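Local structure of flavin-dependent thymidylate synthase (Thermus thermophilus, 6J61) at the interface of chains A and B and the interface of chains A and C. The protein catalyses the FAD-dependent reductive methylation of dUMP to dTMP, taking the methyl group from 5,10-methylenetetrahydrofolate and using NADPH as reductant. Numbering follows the deposited sequence. Chains: chain A/B/C, Flavin-dependent thymidylate synthase.

Contact 1: the interface of chains A and B. Residues chain A 223-226, 229; chain B 230, 242, 259, 262.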
# COMPACT_ATOMS: atom_id res chain seq x y z
N ALA A 223 17.42 -5.85 19.33
CA ALA A 223 16.45 -6.89 19.66
C ALA A 223 15.24 -6.28 20.36
O ALA A 223 15.36 -5.28 21.08
CB ALA A 223 17.10 -7.95 20.56
N PHE A 224 14.08 -6.86 20.12
CA PHE A 224 12.86 -6.38 20.76
C PHE A 224 12.60 -7.26 21.98
O PHE A 224 12.66 -8.48 21.90
CB PHE A 224 11.67 -6.43 19.80
CG PHE A 224 10.55 -5.51 20.21
CD1 PHE A 224 9.67 -5.88 21.23
CD2 PHE A 224 10.41 -4.25 19.63
CE1 PHE A 224 8.67 -5.00 21.68
CE2 PHE A 224 9.42 -3.36 20.06
CZ PHE A 224 8.55 -3.74 21.09
N LEU A 225 12.33 -6.62 23.11
CA LEU A 225 12.06 -7.36 24.33
C LEU A 225 10.62 -7.18 24.73
O LEU A 225 10.09 -6.07 24.73
CB LEU A 225 12.97 -6.87 25.46
CG LEU A 225 14.46 -6.86 25.14
CD1 LEU A 225 15.26 -6.54 26.41
CD2 LEU A 225 14.87 -8.20 24.58
N SER A 226 9.98 -8.30 25.06
CA SER A 226 8.58 -8.32 25.46
C SER A 226 8.44 -7.65 26.82
O SER A 226 9.43 -7.39 27.49
CB SER A 226 8.10 -9.76 25.56
OG SER A 226 8.84 -10.42 26.58
N GLU A 229 10.05 -9.34 29.70
CA GLU A 229 11.49 -9.25 29.63
C GLU A 229 11.93 -7.92 30.25
O GLU A 229 12.85 -7.89 31.07
CB GLU A 229 11.98 -9.37 28.19
CG GLU A 229 12.33 -10.79 27.79
CD GLU A 229 12.75 -10.93 26.33
OE1 GLU A 229 11.88 -10.81 25.44
OE2 GLU A 229 13.95 -11.14 26.08
N LEU B 230 22.09 -3.81 24.54
CA LEU B 230 22.23 -5.23 24.86
C LEU B 230 23.66 -5.49 25.30
O LEU B 230 23.93 -6.42 26.07
CB LEU B 230 21.91 -6.09 23.63
CG LEU B 230 20.44 -6.12 23.21
CD1 LEU B 230 20.30 -6.87 21.90
CD2 LEU B 230 19.61 -6.76 24.31
N TYR B 242 19.94 -13.89 34.67
CA TYR B 242 18.86 -13.39 33.83
C TYR B 242 17.80 -14.49 33.66
O TYR B 242 16.60 -14.22 33.63
CB TYR B 242 19.42 -12.98 32.47
CG TYR B 242 18.45 -12.30 31.51
CD1 TYR B 242 17.78 -11.13 31.87
CD2 TYR B 242 18.25 -12.80 30.23
CE1 TYR B 242 16.93 -10.49 30.97
CE2 TYR B 242 17.42 -12.17 29.33
CZ TYR B 242 16.76 -11.02 29.70
OH TYR B 242 15.94 -10.40 28.79
N ALA B 259 14.63 -14.98 24.62
CA ALA B 259 14.96 -13.91 25.55
C ALA B 259 16.42 -13.93 25.95
O ALA B 259 17.08 -12.88 26.00
CB ALA B 259 14.08 -14.03 26.79
N LYS B 262 18.85 -13.19 22.96
CA LYS B 262 18.85 -11.77 22.57
C LYS B 262 19.94 -10.99 23.30
O LYS B 262 20.35 -9.91 22.86
CB LYS B 262 17.51 -11.10 22.89
CG LYS B 262 16.30 -11.63 22.16
CD LYS B 262 15.03 -10.99 22.72
CE LYS B 262 13.78 -11.65 22.17
NZ LYS B 262 12.54 -11.10 22.79

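Contact 2: the interface of chains A and C. Residues chain A 88-89; chain C 30-31, 33, 57, 59-60.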
# COMPACT_ATOMS: atom_id res chain seq x y z
N VAL A 88 7.66 -4.54 -8.80
CA VAL A 88 8.42 -5.60 -9.43
C VAL A 88 7.95 -5.83 -10.85
O VAL A 88 6.79 -5.56 -11.18
CB VAL A 88 8.29 -6.93 -8.63
CG1 VAL A 88 6.94 -7.01 -7.97
CG2 VAL A 88 8.43 -8.12 -9.56
N ASN A 89 8.88 -6.27 -11.71
CA ASN A 89 8.56 -6.63 -13.08
C ASN A 89 9.38 -7.86 -13.41
O ASN A 89 10.60 -7.82 -13.42
CB ASN A 89 8.87 -5.52 -14.08
CG ASN A 89 8.17 -5.75 -15.41
OD1 ASN A 89 8.62 -6.54 -16.24
ND2 ASN A 89 7.04 -5.09 -15.60
N ALA C 30 12.94 -1.42 -17.92
CA ALA C 30 12.31 -2.30 -16.94
C ALA C 30 11.32 -3.24 -17.61
O ALA C 30 11.20 -4.40 -17.22
CB ALA C 30 11.60 -1.49 -15.87
N ALA C 31 10.62 -2.74 -18.62
CA ALA C 31 9.67 -3.59 -19.32
C ALA C 31 10.43 -4.77 -19.92
O ALA C 31 9.92 -5.89 -19.95
CB ALA C 31 8.97 -2.80 -20.43
N VAL C 33 13.37 -5.84 -18.76
CA VAL C 33 14.17 -6.48 -17.71
C VAL C 33 15.61 -6.62 -18.22
O VAL C 33 16.24 -7.68 -18.12
CB VAL C 33 13.57 -7.88 -17.36
CG1 VAL C 33 14.30 -8.49 -16.17
CG2 VAL C 33 12.08 -7.74 -17.06
N HIS C 57 -0.20 -2.67 -18.53
CA HIS C 57 1.00 -3.31 -17.98
C HIS C 57 1.65 -2.10 -17.31
O HIS C 57 2.51 -1.44 -17.89
CB HIS C 57 1.88 -3.84 -19.12
CG HIS C 57 3.08 -4.60 -18.65
ND1 HIS C 57 3.52 -4.58 -17.35
CD2 HIS C 57 3.98 -5.35 -19.34
CE1 HIS C 57 4.64 -5.29 -17.25
NE2 HIS C 57 4.94 -5.77 -18.45
N SER C 59 3.44 -1.94 -14.22
CA SER C 59 4.67 -2.09 -13.45
C SER C 59 5.83 -1.20 -13.94
O SER C 59 6.42 -0.45 -13.16
CB SER C 59 5.16 -3.54 -13.48
OG SER C 59 4.30 -4.41 -12.77
N PRO C 60 6.16 -1.27 -15.25
CA PRO C 60 7.26 -0.48 -15.81
C PRO C 60 7.14 1.00 -15.51
O PRO C 60 8.13 1.69 -15.29
CB PRO C 60 7.19 -0.79 -17.31
CG PRO C 60 6.52 -2.15 -17.36
CD PRO C 60 5.43 -1.95 -16.33

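Contact 1: the interface of chains A and B
B:Lys262, just after helix 254-261 of chain B, reaches into the bend between strand 223-225 and helix 227-236 of chain A, where segments that probably belong to the extra C-terminal domains of the two subunits interlock. Its chain runs extended beyond CG, which carries the ammonium group to the far end of the contact. There B:Lys262 NZ makes a hydrogen bond of 2.8 Å to A:Phe224 O, a strand carbonyl oxygen, lying in the carbonyl plane at a C=O...N angle of 157°. The same nitrogen, B:Lys262 NZ, forms a salt bridge of 2.7 Å to A:Glu229 OE1, on the syn lone pair of that carboxylate oxygen. Two groups of A:Ser226 steady the carboxylate from within chain A. The backbone A:Ser226 N donates to A:Glu229 OE1 over 3.2 Å from above the carboxylate plane, whereas the hydroxyl OG takes the anti lone pair. Three donors thus converge on OE1, which should fix the rotation of the carboxylate and would be expected to favour its charged form. The second oxygen, A:Glu229 OE2, receives a weak hydrogen bond of 3.4 Å from the phenol B:Tyr242 OH, whose ring is turned 47° from the carboxylate plane. With chi1 at -174° the phenol swings away from its own backbone nitrogen, bringing the hydroxyl within weak reach of the carboxylate. A:Glu229 CD packs on B:Ala259 CB at 3.4 Å. Along the lysine stem, the methyl CD2 of A:Leu225 packs on B:Lys262 CD at 3.4 Å, the two side chains sliding past each other in opposite directions. Nearer the lysine backbone, A:Ala223 CB rests against the methyl CD1 of B:Leu230 at 3.6 Å and also approaches B:Lys262 CB. The patch therefore joins a charged anchor to a small apolar seam; repeated by the two-fold axis, it ties these segments of A and B together and probably stabilises this pair within the homotetramer.

Contact 2: the interface of chains A and C
Strand 87-90 of chain A, part of the ThyX motif, lays A:Asn89 against the short helix 59-62 and the end of helix 24-32 of chain C. The close packing gathers at the amide nitrogen ND2. A chi1 of -163° turns the A:Asn89 amide away from its own strand and towards C:His57. Amide and imidazole are nearly coplanar, 13° apart, while the two side chains cross at about a right angle, so the amide meets the ring at its CE1 side rather than over a face; the separation of ND2 and CE1 is too short to be trusted. C:Pro60 CG sits 3.6 Å above one face of the C:His57 ring, towards its rim, and 3.5 Å from A:Asn89 ND2. Beside the amide, the hydroxyl OG of C:Ser59 donates a hydrogen bond of 3.2 Å to A:Val88 O, the backbone carbonyl oxygen, approaching nearly head-on at a C=O...O angle of 162°. The opposite flank is looser. There the amide oxygen A:Asn89 OD1 lies 3.5 Å from C:Ala30 O, two acceptors with no hydrogen bond between them, and 3.8 Å from the methyl CG2 of C:Val33. C:His57 and C:Ser59 belong to one group of flavin-pocket residues and A:Asn89 to another, so this join probably sets the motif strand of one subunit against FAD-binding residues of its neighbour, in a cofactor site built from three monomers.

Chain A takes part in both contacts through distant segments: its C-terminal strand and helix in contact 1, its ThyX-motif strand in contact 2. The C-alpha centres of contacts 1 and 2 lie about 42 Å apart, and the contacts share no residue. The centre of contact 1 is about 19 Å from A:Arg184 and that of contact 2 about 25 Å from C:Arg184; contact 1 probably serves assembly, whereas contact 2 borders the cofactor site. Together they join one subunit to two different neighbours, in keeping with a homotetramer whose FAD sites are each built from three monomers.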